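Local structure of ulvan Lyase-PL25 (Pseudoalteromonas sp. PLSV, 5UAM) at residues K127-N132 with F179-H184; G136-A141 with N156-F161; R185-Y190 with F206-R211; I215-S220 with Y239-D244. The protein cleaves ulvan, the sulfated cell-wall polysaccharide of green seaweeds, as a beta-propeller polysaccharide lyase of family 25. One frame throughout, in Å; residues are numbered along the deposited sequence.

Contact 1 of 4, residues K127-N132 with F179-H184; sequences KNPLGN and FRHGAH. With ZN (zinc ion), chain D; PO4 (phosphate ion), chain E.
Asn128 and His181 both hold CG anti to the backbone N (chi1 179° and -164°), and their side chains run alongside in opposite senses, the amide at the edge of the imidazole. Asn128 ND2 gives a nearly straight hydrogen bond to His181 O (2.9 Å), which lies in the amide plane. Asn128 OD1 takes a weak, bent bond from His181 ND1 and a better one from Leu130 N (3.1 Å), the latter closing an Asx turn. Asn132 O is gripped from opposite faces of its plane by Asn128 ND2 and Ala183 N (3.0 Å). An alanine in place of Asn128 would probably leave His181 O without this donor and the turn at Leu130 without its bond. Leu130 CB sits over one face of the His181 ring, a CH-pi contact 4.0 Å from the centroid.

His181 centres an inverse gamma turn just beyond strand 175-180 of the propeller. At the backbone angles of Gly182 a CB would press on the preceding carbonyl and also collide with Asn132 O.

Arg180 NE bonds to Gly182 O (2.9 Å), while its NH1 and NH2 each hold a phosphate oxygen. His184 NE2 donates to a third oxygen of that ion (probably from the crystallisation liquor), and His184 ND1 binds zinc at 2.1 Å. His99, the proton donor, and the substrate-binding His119 and Tyr222 hold the same phosphate. Asn132 OD1 accepts from Arg185 N.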
# COMPACT_ATOMS: atom_id res chain seq x y z
N LYS A 127 5.28 -21.12 15.88
CA LYS A 127 5.40 -20.03 16.83
C LYS A 127 6.08 -18.87 16.11
O LYS A 127 7.20 -19.01 15.61
CB LYS A 127 6.19 -20.49 18.05
CG LYS A 127 6.71 -19.38 18.93
CD LYS A 127 5.60 -18.58 19.56
CE LYS A 127 6.20 -17.71 20.68
NZ LYS A 127 5.29 -16.62 21.08
N ASN A 128 5.39 -17.74 16.02
CA ASN A 128 5.94 -16.55 15.38
C ASN A 128 6.96 -15.90 16.32
O ASN A 128 6.59 -15.46 17.41
CB ASN A 128 4.80 -15.58 15.12
CG ASN A 128 5.24 -14.30 14.47
OD1 ASN A 128 6.41 -14.09 14.19
ND2 ASN A 128 4.27 -13.42 14.20
N PRO A 129 8.24 -15.86 15.96
CA PRO A 129 9.25 -15.36 16.91
C PRO A 129 9.36 -13.85 16.95
O PRO A 129 10.05 -13.33 17.84
CB PRO A 129 10.55 -15.97 16.38
CG PRO A 129 10.34 -16.05 14.92
CD PRO A 129 8.85 -16.33 14.70
N LEU A 130 8.68 -13.14 16.05
CA LEU A 130 8.79 -11.69 15.96
C LEU A 130 7.46 -10.99 16.08
O LEU A 130 7.39 -9.77 15.86
CB LEU A 130 9.50 -11.29 14.67
CG LEU A 130 10.96 -11.71 14.57
CD1 LEU A 130 11.48 -11.37 13.20
CD2 LEU A 130 11.81 -11.02 15.63
N GLY A 131 6.42 -11.70 16.50
CA GLY A 131 5.14 -11.05 16.65
C GLY A 131 4.08 -12.03 17.08
O GLY A 131 4.36 -13.17 17.45
N ASN A 132 2.84 -11.53 17.05
CA ASN A 132 1.66 -12.35 17.28
C ASN A 132 1.04 -12.73 15.93
O ASN A 132 1.58 -12.42 14.87
CB ASN A 132 0.69 -11.65 18.25
CG ASN A 132 0.07 -10.37 17.68
OD1 ASN A 132 0.60 -9.75 16.77
ND2 ASN A 132 -1.07 -9.97 18.23
N PHE A 179 7.15 -6.12 5.15
CA PHE A 179 5.86 -6.52 5.70
C PHE A 179 5.93 -6.48 7.23
O PHE A 179 7.01 -6.40 7.83
CB PHE A 179 5.44 -7.92 5.23
CG PHE A 179 6.45 -8.99 5.52
CD1 PHE A 179 7.50 -9.24 4.64
CD2 PHE A 179 6.35 -9.79 6.65
CE1 PHE A 179 8.44 -10.23 4.89
CE2 PHE A 179 7.28 -10.77 6.90
CZ PHE A 179 8.32 -11.01 6.02
N ARG A 180 4.75 -6.52 7.84
CA ARG A 180 4.63 -6.73 9.28
C ARG A 180 4.70 -8.22 9.58
O ARG A 180 3.96 -9.01 8.99
CB ARG A 180 3.31 -6.15 9.77
CG ARG A 180 3.12 -6.22 11.28
CD ARG A 180 1.81 -5.63 11.76
NE ARG A 180 0.67 -6.43 11.31
CZ ARG A 180 -0.59 -5.99 11.32
NH1 ARG A 180 -0.88 -4.77 11.77
NH2 ARG A 180 -1.54 -6.79 10.85
N HIS A 181 5.59 -8.61 10.48
CA HIS A 181 5.86 -10.03 10.74
C HIS A 181 4.87 -10.61 11.75
O HIS A 181 5.22 -11.09 12.84
CB HIS A 181 7.31 -10.21 11.18
CG HIS A 181 7.85 -11.61 11.12
ND1 HIS A 181 7.41 -12.62 11.93
CD2 HIS A 181 8.90 -12.12 10.43
CE1 HIS A 181 8.12 -13.71 11.71
NE2 HIS A 181 9.02 -13.44 10.79
N GLY A 182 3.58 -10.53 11.38
CA GLY A 182 2.51 -11.01 12.22
C GLY A 182 1.34 -10.05 12.26
O GLY A 182 1.14 -9.30 11.29
N ALA A 183 0.60 -10.07 13.36
CA ALA A 183 -0.49 -9.14 13.59
C ALA A 183 0.02 -7.89 14.32
O ALA A 183 1.19 -7.53 14.15
CB ALA A 183 -1.62 -9.86 14.32
N HIS A 184 -0.81 -7.18 15.09
CA HIS A 184 -0.40 -5.86 15.59
C HIS A 184 0.89 -5.88 16.36
O HIS A 184 1.70 -4.95 16.26
CB HIS A 184 -1.44 -5.30 16.53
CG HIS A 184 -2.63 -4.78 15.83
ND1 HIS A 184 -3.48 -3.86 16.41
CD2 HIS A 184 -3.13 -5.05 14.61
CE1 HIS A 184 -4.46 -3.60 15.56
NE2 HIS A 184 -4.27 -4.30 14.46
ZN ZN D . -3.40 -2.87 18.22
P PO4 E . -4.75 -4.69 11.07
O1 PO4 E . -5.61 -4.60 12.32
O2 PO4 E . -3.53 -3.87 11.22
O3 PO4 E . -5.61 -4.15 9.96
O4 PO4 E . -4.37 -6.15 10.87
O HOH W 1 -3.12 -8.23 16.70

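Contact 2 of 4, residues G136-A141 with N156-F161; sequences GANKHA and NNITPF
The His140 ring meets Asn157 at its edge: His140 ND1 donates to Asn157 OD1 at 2.7 Å, the oxygen lying in the ring plane and the amide turned 37° from it. Phe115 stacks on the same ring, and His140 NE2 is bonded to His113 ND1, so both nitrogens have partners and the rotation of the imidazole is fixed.

Asn156 CG stands beside its own backbone N (chi1 -54°), letting side chain and main chain both meet His140. Its OD1 receives His140 N in a nearly straight bond of 2.9 Å, in the plane of the amide carbonyl, and its backbone N returns a bond to His140 O (3.1 Å). Asn156 OD1 also touches Lys139 CB (3.3 Å). At the other end Asn138 N points straight at Pro160 O (2.9 Å), with Ala137 CB against Pro160 CB. Ile158 CD1 reaches Asn138 ND2, whose amide is bonded to Asn165. Two waters bridge the segments, one between Asn138 ND2 and Thr159 O, the other between Asn138 O and Ile158 O.

Strand 139-143 pairs with 112-116 and 152-154 in a four-stranded propeller sheet. Residues 156-161 link 152-154 to strand 165-169 of the next sheet, and Ile158 and Thr159 pack on strand 175-180.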
# COMPACT_ATOMS: atom_id res chain seq x y z
N GLY A 136 -4.46 -16.53 8.22
CA GLY A 136 -4.05 -16.40 6.85
C GLY A 136 -2.55 -16.35 6.69
O GLY A 136 -1.91 -15.35 7.01
N ALA A 137 -2.00 -17.44 6.15
CA ALA A 137 -0.57 -17.52 5.87
C ALA A 137 -0.23 -16.66 4.66
O ALA A 137 -0.87 -16.75 3.61
CB ALA A 137 -0.20 -18.96 5.58
N ASN A 138 0.82 -15.87 4.81
CA ASN A 138 1.33 -15.06 3.72
C ASN A 138 2.00 -15.96 2.68
O ASN A 138 2.75 -16.87 3.02
CB ASN A 138 2.30 -14.02 4.26
CG ASN A 138 2.33 -12.73 3.45
OD1 ASN A 138 1.32 -12.30 2.87
ND2 ASN A 138 3.50 -12.08 3.44
N LYS A 139 1.75 -15.66 1.41
CA LYS A 139 2.06 -16.57 0.31
C LYS A 139 2.75 -15.84 -0.83
O LYS A 139 2.73 -14.61 -0.93
CB LYS A 139 0.79 -17.24 -0.22
CG LYS A 139 0.20 -18.25 0.74
CD LYS A 139 -1.20 -18.69 0.32
CE LYS A 139 -1.74 -19.74 1.25
NZ LYS A 139 -1.04 -21.06 1.06
N HIS A 140 3.37 -16.64 -1.71
CA HIS A 140 4.18 -16.10 -2.79
C HIS A 140 4.00 -17.04 -3.97
O HIS A 140 4.34 -18.22 -3.89
CB HIS A 140 5.64 -16.05 -2.35
CG HIS A 140 6.62 -15.66 -3.41
ND1 HIS A 140 7.97 -15.90 -3.27
CD2 HIS A 140 6.46 -15.04 -4.60
CE1 HIS A 140 8.60 -15.45 -4.34
NE2 HIS A 140 7.71 -14.92 -5.16
N ALA A 141 3.45 -16.52 -5.06
CA ALA A 141 3.29 -17.24 -6.31
C ALA A 141 4.18 -16.62 -7.37
O ALA A 141 4.52 -15.44 -7.32
CB ALA A 141 1.84 -17.21 -6.77
N ASN A 156 5.68 -20.22 -1.86
CA ASN A 156 5.54 -19.88 -0.46
C ASN A 156 6.84 -20.07 0.31
O ASN A 156 6.93 -20.95 1.17
CB ASN A 156 4.41 -20.75 0.07
CG ASN A 156 3.15 -20.58 -0.76
OD1 ASN A 156 2.94 -19.51 -1.34
ND2 ASN A 156 2.32 -21.63 -0.83
N ASN A 157 7.83 -19.25 -0.02
CA ASN A 157 9.19 -19.34 0.51
C ASN A 157 9.55 -18.12 1.37
O ASN A 157 10.73 -17.81 1.58
CB ASN A 157 10.20 -19.47 -0.64
CG ASN A 157 10.15 -18.28 -1.58
OD1 ASN A 157 9.28 -17.43 -1.46
ND2 ASN A 157 11.07 -18.22 -2.53
N ILE A 158 8.53 -17.42 1.84
CA ILE A 158 8.63 -16.31 2.78
C ILE A 158 7.94 -16.76 4.05
O ILE A 158 7.20 -17.74 4.07
CB ILE A 158 7.99 -15.04 2.22
CG1 ILE A 158 6.51 -15.27 1.84
CG2 ILE A 158 8.78 -14.57 0.98
CD1 ILE A 158 5.79 -14.05 1.35
N THR A 159 8.18 -16.04 5.15
CA THR A 159 7.53 -16.46 6.38
C THR A 159 6.01 -16.39 6.22
O THR A 159 5.49 -15.45 5.60
CB THR A 159 7.97 -15.65 7.60
OG1 THR A 159 7.23 -16.13 8.73
CG2 THR A 159 7.73 -14.14 7.43
N PRO A 160 5.26 -17.35 6.77
CA PRO A 160 3.79 -17.22 6.71
C PRO A 160 3.26 -16.11 7.58
O PRO A 160 2.11 -15.68 7.38
CB PRO A 160 3.31 -18.58 7.21
CG PRO A 160 4.44 -19.09 8.07
CD PRO A 160 5.68 -18.62 7.37
N PHE A 161 4.05 -15.63 8.54
CA PHE A 161 3.60 -14.60 9.48
C PHE A 161 3.86 -13.25 8.84
O PHE A 161 4.87 -12.58 9.11
CB PHE A 161 4.37 -14.73 10.80
CG PHE A 161 4.28 -16.07 11.41
CD1 PHE A 161 3.07 -16.54 11.87
CD2 PHE A 161 5.39 -16.88 11.53
CE1 PHE A 161 2.96 -17.79 12.42
CE2 PHE A 161 5.30 -18.13 12.07
CZ PHE A 161 4.08 -18.59 12.53
O HOH W 2 5.95 -12.97 4.61
O HOH W 3 5.03 -18.34 2.30
O HOH W 4 -0.60 -21.89 -1.64

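Contact 3 of 4, residues R185-Y190 with F206-R211; sequences RSDWVY and FLKHKR. With EDO (1,2-ethanediol), chain J.
Asp187 and His209 cross at about a right angle, carboxylate and ring planes 64° apart, and join through one oxygen. Asp187 OD1 accepts His209 N (3.0 Å) from one face of the carboxylate and His209 ND1 (2.8 Å) from the other. An ethanediol hydroxyl, itself bound by Lys208 NZ, also donates to OD1. The imidazole lies against the backbone of 185-190 as well: Arg185 O and Ser186 N are both over one of its faces.

Further along the hairpin, Phe206 CG lies between its own backbone N and carbonyl carbon (chi1 68°), which turns the ring's face to Trp188 CB, a CH-pi contact 4.0 Å from the centroid, while Val189 O comes to the ring's edge, in plane. Opposite Trp188, strand 204-211 spends two residues, Phe206 and Leu207, a classic beta bulge in which Trp188 O takes Phe206 N at 2.9 Å and, weakly, Leu207 N. Trp188 N donates to Leu207 O (3.1 Å). The indole NE1 goes on to Trp221 O in strand 217-227.

At the far end the guanidinium planes of Arg185 and Arg211 stand 83° apart, Arg185 NH1 3.7 Å from Arg211 NH1. Each makes a salt bridge to Asp244, a shared carboxylate that probably offsets their repulsion. With Asp187 OD2 held by Ser205 OG, the Asp187 carboxylate is engaged at both oxygens, and its negative charge would probably raise the proton affinity of His209.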
# COMPACT_ATOMS: atom_id res chain seq x y z
N ARG A 185 1.07 -6.88 17.22
CA ARG A 185 2.14 -6.83 18.20
C ARG A 185 3.33 -7.57 17.61
O ARG A 185 3.76 -8.63 18.09
CB ARG A 185 1.64 -7.36 19.54
CG ARG A 185 0.56 -6.45 20.10
CD ARG A 185 0.05 -6.85 21.47
NE ARG A 185 -0.71 -5.76 22.06
CZ ARG A 185 -1.11 -5.72 23.32
NH1 ARG A 185 -0.83 -6.73 24.14
NH2 ARG A 185 -1.79 -4.68 23.76
N SER A 186 3.87 -6.96 16.56
CA SER A 186 4.88 -7.60 15.73
C SER A 186 5.85 -6.56 15.21
O SER A 186 5.50 -5.40 14.98
CB SER A 186 4.25 -8.27 14.50
OG SER A 186 3.23 -9.19 14.87
N ASP A 187 7.08 -7.00 14.99
CA ASP A 187 8.04 -6.15 14.31
C ASP A 187 7.67 -6.02 12.84
O ASP A 187 7.02 -6.89 12.25
CB ASP A 187 9.44 -6.75 14.36
CG ASP A 187 10.08 -6.74 15.75
OD1 ASP A 187 9.47 -6.36 16.78
OD2 ASP A 187 11.26 -7.16 15.81
N TRP A 188 8.11 -4.92 12.22
CA TRP A 188 8.15 -4.81 10.77
C TRP A 188 9.53 -5.22 10.30
O TRP A 188 10.53 -4.91 10.96
CB TRP A 188 7.83 -3.39 10.29
CG TRP A 188 6.36 -3.11 10.34
CD1 TRP A 188 5.61 -2.99 11.47
CD2 TRP A 188 5.47 -2.98 9.25
NE1 TRP A 188 4.30 -2.77 11.15
CE2 TRP A 188 4.19 -2.74 9.79
CE3 TRP A 188 5.62 -3.01 7.86
CZ2 TRP A 188 3.06 -2.54 8.98
CZ3 TRP A 188 4.46 -2.81 7.05
CH2 TRP A 188 3.23 -2.57 7.63
N VAL A 189 9.56 -5.93 9.18
CA VAL A 189 10.77 -6.59 8.71
C VAL A 189 10.87 -6.44 7.20
O VAL A 189 9.91 -6.09 6.51
CB VAL A 189 10.76 -8.09 9.04
CG1 VAL A 189 10.56 -8.33 10.54
CG2 VAL A 189 9.68 -8.80 8.23
N TYR A 190 12.03 -6.80 6.69
CA TYR A 190 12.14 -7.18 5.29
C TYR A 190 12.79 -8.55 5.16
O TYR A 190 13.52 -9.01 6.04
CB TYR A 190 12.92 -6.15 4.46
CG TYR A 190 14.39 -6.01 4.81
CD1 TYR A 190 15.34 -6.88 4.29
CD2 TYR A 190 14.84 -5.00 5.65
CE1 TYR A 190 16.69 -6.75 4.60
CE2 TYR A 190 16.18 -4.86 5.96
CZ TYR A 190 17.11 -5.73 5.43
OH TYR A 190 18.45 -5.57 5.75
N PHE A 206 13.19 -3.92 11.26
CA PHE A 206 13.53 -2.50 11.19
C PHE A 206 12.66 -1.60 12.07
O PHE A 206 13.09 -0.48 12.39
CB PHE A 206 13.60 -1.97 9.74
CG PHE A 206 12.27 -1.93 9.03
CD1 PHE A 206 11.81 -3.01 8.30
CD2 PHE A 206 11.49 -0.79 9.09
CE1 PHE A 206 10.59 -2.96 7.65
CE2 PHE A 206 10.28 -0.73 8.45
CZ PHE A 206 9.82 -1.82 7.72
N LEU A 207 11.51 -2.07 12.54
CA LEU A 207 10.72 -1.36 13.54
C LEU A 207 10.37 -2.35 14.64
O LEU A 207 9.89 -3.45 14.36
CB LEU A 207 9.44 -0.75 12.99
CG LEU A 207 9.67 0.52 12.16
CD1 LEU A 207 8.42 0.83 11.32
CD2 LEU A 207 10.01 1.69 13.06
N LYS A 208 10.61 -1.95 15.88
CA LYS A 208 10.46 -2.80 17.05
C LYS A 208 9.08 -2.66 17.70
O LYS A 208 8.67 -1.55 18.05
CB LYS A 208 11.49 -2.37 18.09
CG LYS A 208 11.44 -3.12 19.41
CD LYS A 208 11.92 -4.55 19.23
CE LYS A 208 12.20 -5.17 20.57
NZ LYS A 208 12.70 -6.57 20.42
N HIS A 209 8.43 -3.79 17.95
CA HIS A 209 7.30 -3.84 18.87
C HIS A 209 7.81 -4.27 20.24
O HIS A 209 8.74 -5.06 20.36
CB HIS A 209 6.21 -4.81 18.39
CG HIS A 209 6.39 -6.21 18.88
ND1 HIS A 209 7.25 -7.11 18.28
CD2 HIS A 209 5.84 -6.87 19.92
CE1 HIS A 209 7.21 -8.26 18.93
NE2 HIS A 209 6.36 -8.15 19.93
N LYS A 210 7.17 -3.75 21.29
CA LYS A 210 7.57 -4.04 22.67
C LYS A 210 6.57 -3.38 23.61
O LYS A 210 5.82 -2.49 23.21
CB LYS A 210 8.98 -3.53 23.00
CG LYS A 210 9.19 -2.01 22.73
CD LYS A 210 10.56 -1.58 23.23
CE LYS A 210 10.91 -0.16 22.81
NZ LYS A 210 9.99 0.84 23.40
N ARG A 211 6.57 -3.84 24.86
CA ARG A 211 5.72 -3.23 25.87
C ARG A 211 6.20 -1.82 26.16
O ARG A 211 7.40 -1.58 26.28
CB ARG A 211 5.76 -4.01 27.18
CG ARG A 211 5.36 -5.48 27.12
CD ARG A 211 3.86 -5.70 27.02
NE ARG A 211 3.07 -4.80 27.87
CZ ARG A 211 1.74 -4.78 27.88
NH1 ARG A 211 1.03 -5.61 27.11
NH2 ARG A 211 1.10 -3.92 28.67
C1 EDO J . 10.75 -9.17 18.77
O1 EDO J . 10.53 -7.79 19.09
C2 EDO J . 10.89 -9.98 20.05
O2 EDO J . 9.70 -9.83 20.83
O HOH W 5 13.47 -7.13 17.47

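Contact 4 of 4, residues I215-S220 with Y239-D244; sequences IDAVDS and YHVCWD. With ZN (zinc ion), chain D.
Val218 and Cys242 form a hydrogen-bonded pair (Val218 N to Cys242 O, 2.9 Å) of strands 217-220 and 239-243, which run antiparallel at 150°. Ser220 and His240 form another, where His240 N to Ser220 O (2.8 Å) is the better bond and the return one is weak. Past the strands, Asp244 N reaches Asp216 O almost straight (3.0 Å).

Among side chains, Tyr239 OH donates to Asp219 OD1 at 2.5 Å on its anti side, with ring and carboxylate planes 67° apart. Arg287 makes a salt bridge to the same oxygen and Lys210 one to Asp219 OD2, and Arg212 bonds to the tyrosine hydroxyl. A phenylalanine in place of Tyr239 would probably leave Asp219 OD1 without its hydroxyl donor and Arg212 without this partner.

Apolar packing lies on the face carrying Ala217, Val241 and Trp243. Ile215 CD1 touches Trp243 CH2 (3.8 Å), the two side chains crossing at about a right angle, while Ala217 CB packs against Trp243 CE3 (4.0 Å) and Val241 CG1.

The face with Ser220, His240 and Cys242 serves the metal. His240 NE2 (2.0 Å) and Cys242 SG (2.3 Å) bind zinc, completed by His184 and His254. Both ligand side chains leave anti to the backbone N, Cys242 SG with chi1 -172°. Ser220 OG lies at the edge of the His240 ring, bonded to His184 O, and Glu257 O takes His240 ND1. The paired strand thus presents two alternate residues to one ion, consistent with a structural zinc site, and a thiolate at Cys242 would balance part of the metal's charge.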
# COMPACT_ATOMS: atom_id res chain seq x y z
N ILE A 215 2.47 3.11 30.02
CA ILE A 215 1.04 2.83 29.87
C ILE A 215 0.88 1.36 29.51
O ILE A 215 1.83 0.68 29.12
CB ILE A 215 0.40 3.71 28.77
CG1 ILE A 215 1.08 3.50 27.41
CG2 ILE A 215 0.46 5.19 29.18
CD1 ILE A 215 0.39 4.22 26.26
N ASP A 216 -0.36 0.87 29.64
CA ASP A 216 -0.67 -0.54 29.38
C ASP A 216 -0.97 -0.74 27.89
O ASP A 216 -2.11 -0.97 27.46
CB ASP A 216 -1.83 -1.00 30.25
CG ASP A 216 -1.48 -1.05 31.72
OD1 ASP A 216 -0.32 -1.39 32.04
OD2 ASP A 216 -2.36 -0.76 32.55
N ALA A 217 0.09 -0.66 27.10
CA ALA A 217 -0.01 -0.76 25.65
C ALA A 217 1.32 -1.26 25.11
O ALA A 217 2.33 -1.31 25.82
CB ALA A 217 -0.36 0.60 25.03
N VAL A 218 1.30 -1.62 23.83
CA VAL A 218 2.46 -2.14 23.12
C VAL A 218 2.76 -1.21 21.95
O VAL A 218 1.83 -0.73 21.28
CB VAL A 218 2.19 -3.58 22.63
CG1 VAL A 218 3.30 -4.08 21.71
CG2 VAL A 218 2.02 -4.51 23.82
N ASP A 219 4.04 -0.92 21.73
CA ASP A 219 4.44 -0.18 20.54
C ASP A 219 4.13 -1.02 19.30
O ASP A 219 4.52 -2.18 19.20
CB ASP A 219 5.94 0.11 20.54
CG ASP A 219 6.39 1.07 21.62
OD1 ASP A 219 5.61 1.89 22.15
OD2 ASP A 219 7.60 1.00 21.93
N SER A 220 3.45 -0.40 18.33
CA SER A 220 3.04 -1.04 17.09
C SER A 220 3.15 0.00 15.99
O SER A 220 3.17 1.21 16.26
CB SER A 220 1.61 -1.56 17.26
OG SER A 220 1.14 -2.29 16.15
N TYR A 239 2.59 5.51 14.04
CA TYR A 239 2.66 4.74 15.27
C TYR A 239 1.27 4.36 15.76
O TYR A 239 0.38 5.21 15.83
CB TYR A 239 3.38 5.55 16.35
CG TYR A 239 3.40 4.87 17.70
CD1 TYR A 239 4.30 3.87 17.98
CD2 TYR A 239 2.53 5.27 18.71
CE1 TYR A 239 4.33 3.27 19.22
CE2 TYR A 239 2.56 4.67 19.96
CZ TYR A 239 3.47 3.67 20.21
OH TYR A 239 3.49 3.08 21.45
N HIS A 240 1.09 3.08 16.09
CA HIS A 240 -0.15 2.56 16.66
C HIS A 240 0.05 2.35 18.16
O HIS A 240 0.94 1.59 18.58
CB HIS A 240 -0.52 1.26 15.94
CG HIS A 240 -1.62 0.48 16.58
ND1 HIS A 240 -2.81 1.05 16.98
CD2 HIS A 240 -1.72 -0.83 16.88
CE1 HIS A 240 -3.59 0.12 17.50
NE2 HIS A 240 -2.96 -1.04 17.44
N VAL A 241 -0.76 3.04 18.96
CA VAL A 241 -0.87 2.79 20.40
C VAL A 241 -1.72 1.54 20.54
O VAL A 241 -2.95 1.61 20.42
CB VAL A 241 -1.52 3.96 21.15
CG1 VAL A 241 -1.38 3.75 22.66
CG2 VAL A 241 -0.97 5.32 20.70
N CYS A 242 -1.10 0.40 20.78
CA CYS A 242 -1.82 -0.87 20.78
C CYS A 242 -2.19 -1.21 22.22
O CYS A 242 -1.43 -1.84 22.97
CB CYS A 242 -0.99 -1.95 20.10
SG CYS A 242 -1.93 -3.48 19.86
N TRP A 243 -3.38 -0.78 22.62
CA TRP A 243 -3.80 -0.84 24.02
C TRP A 243 -4.16 -2.26 24.43
O TRP A 243 -4.76 -3.01 23.65
CB TRP A 243 -5.04 0.03 24.21
CG TRP A 243 -4.79 1.51 24.19
CD1 TRP A 243 -5.03 2.38 23.15
CD2 TRP A 243 -4.27 2.30 25.26
NE1 TRP A 243 -4.69 3.66 23.52
CE2 TRP A 243 -4.21 3.64 24.80
CE3 TRP A 243 -3.83 2.02 26.55
CZ2 TRP A 243 -3.75 4.68 25.61
CZ3 TRP A 243 -3.38 3.06 27.35
CH2 TRP A 243 -3.33 4.37 26.86
N ASP A 244 -3.81 -2.61 25.67
CA ASP A 244 -4.32 -3.84 26.27
C ASP A 244 -5.83 -3.72 26.44
O ASP A 244 -6.38 -2.63 26.60
CB ASP A 244 -3.71 -4.04 27.66
CG ASP A 244 -2.23 -4.39 27.64
OD1 ASP A 244 -1.67 -4.62 26.54
OD2 ASP A 244 -1.64 -4.42 28.73
ZN ZN D . -3.40 -2.87 18.22

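Overall arrangement
Contacts 1, 3 and 4 follow one another along successive antiparallel strands, from 175-180 to 232-243; contact 2 is nested in the loop closed by contact 1. Contacts 1 and 3 have centres about 8 Å apart and share backbone bonds between Asp187 and both Leu130 and His181. Contacts 3 and 4 (centres about 12 Å) meet at Asp244. Contact 1 and contact 4 (about 15 Å) supply His184, His240 and Cys242 to the same zinc, so the metal ties the turn after strand 175-180 to the hairpin of 217-243, next to the phosphate among substrate-binding residues. Contact 2 touches contact 1 through Thr159 and Phe161, its centre about 26 Å from that of contact 4.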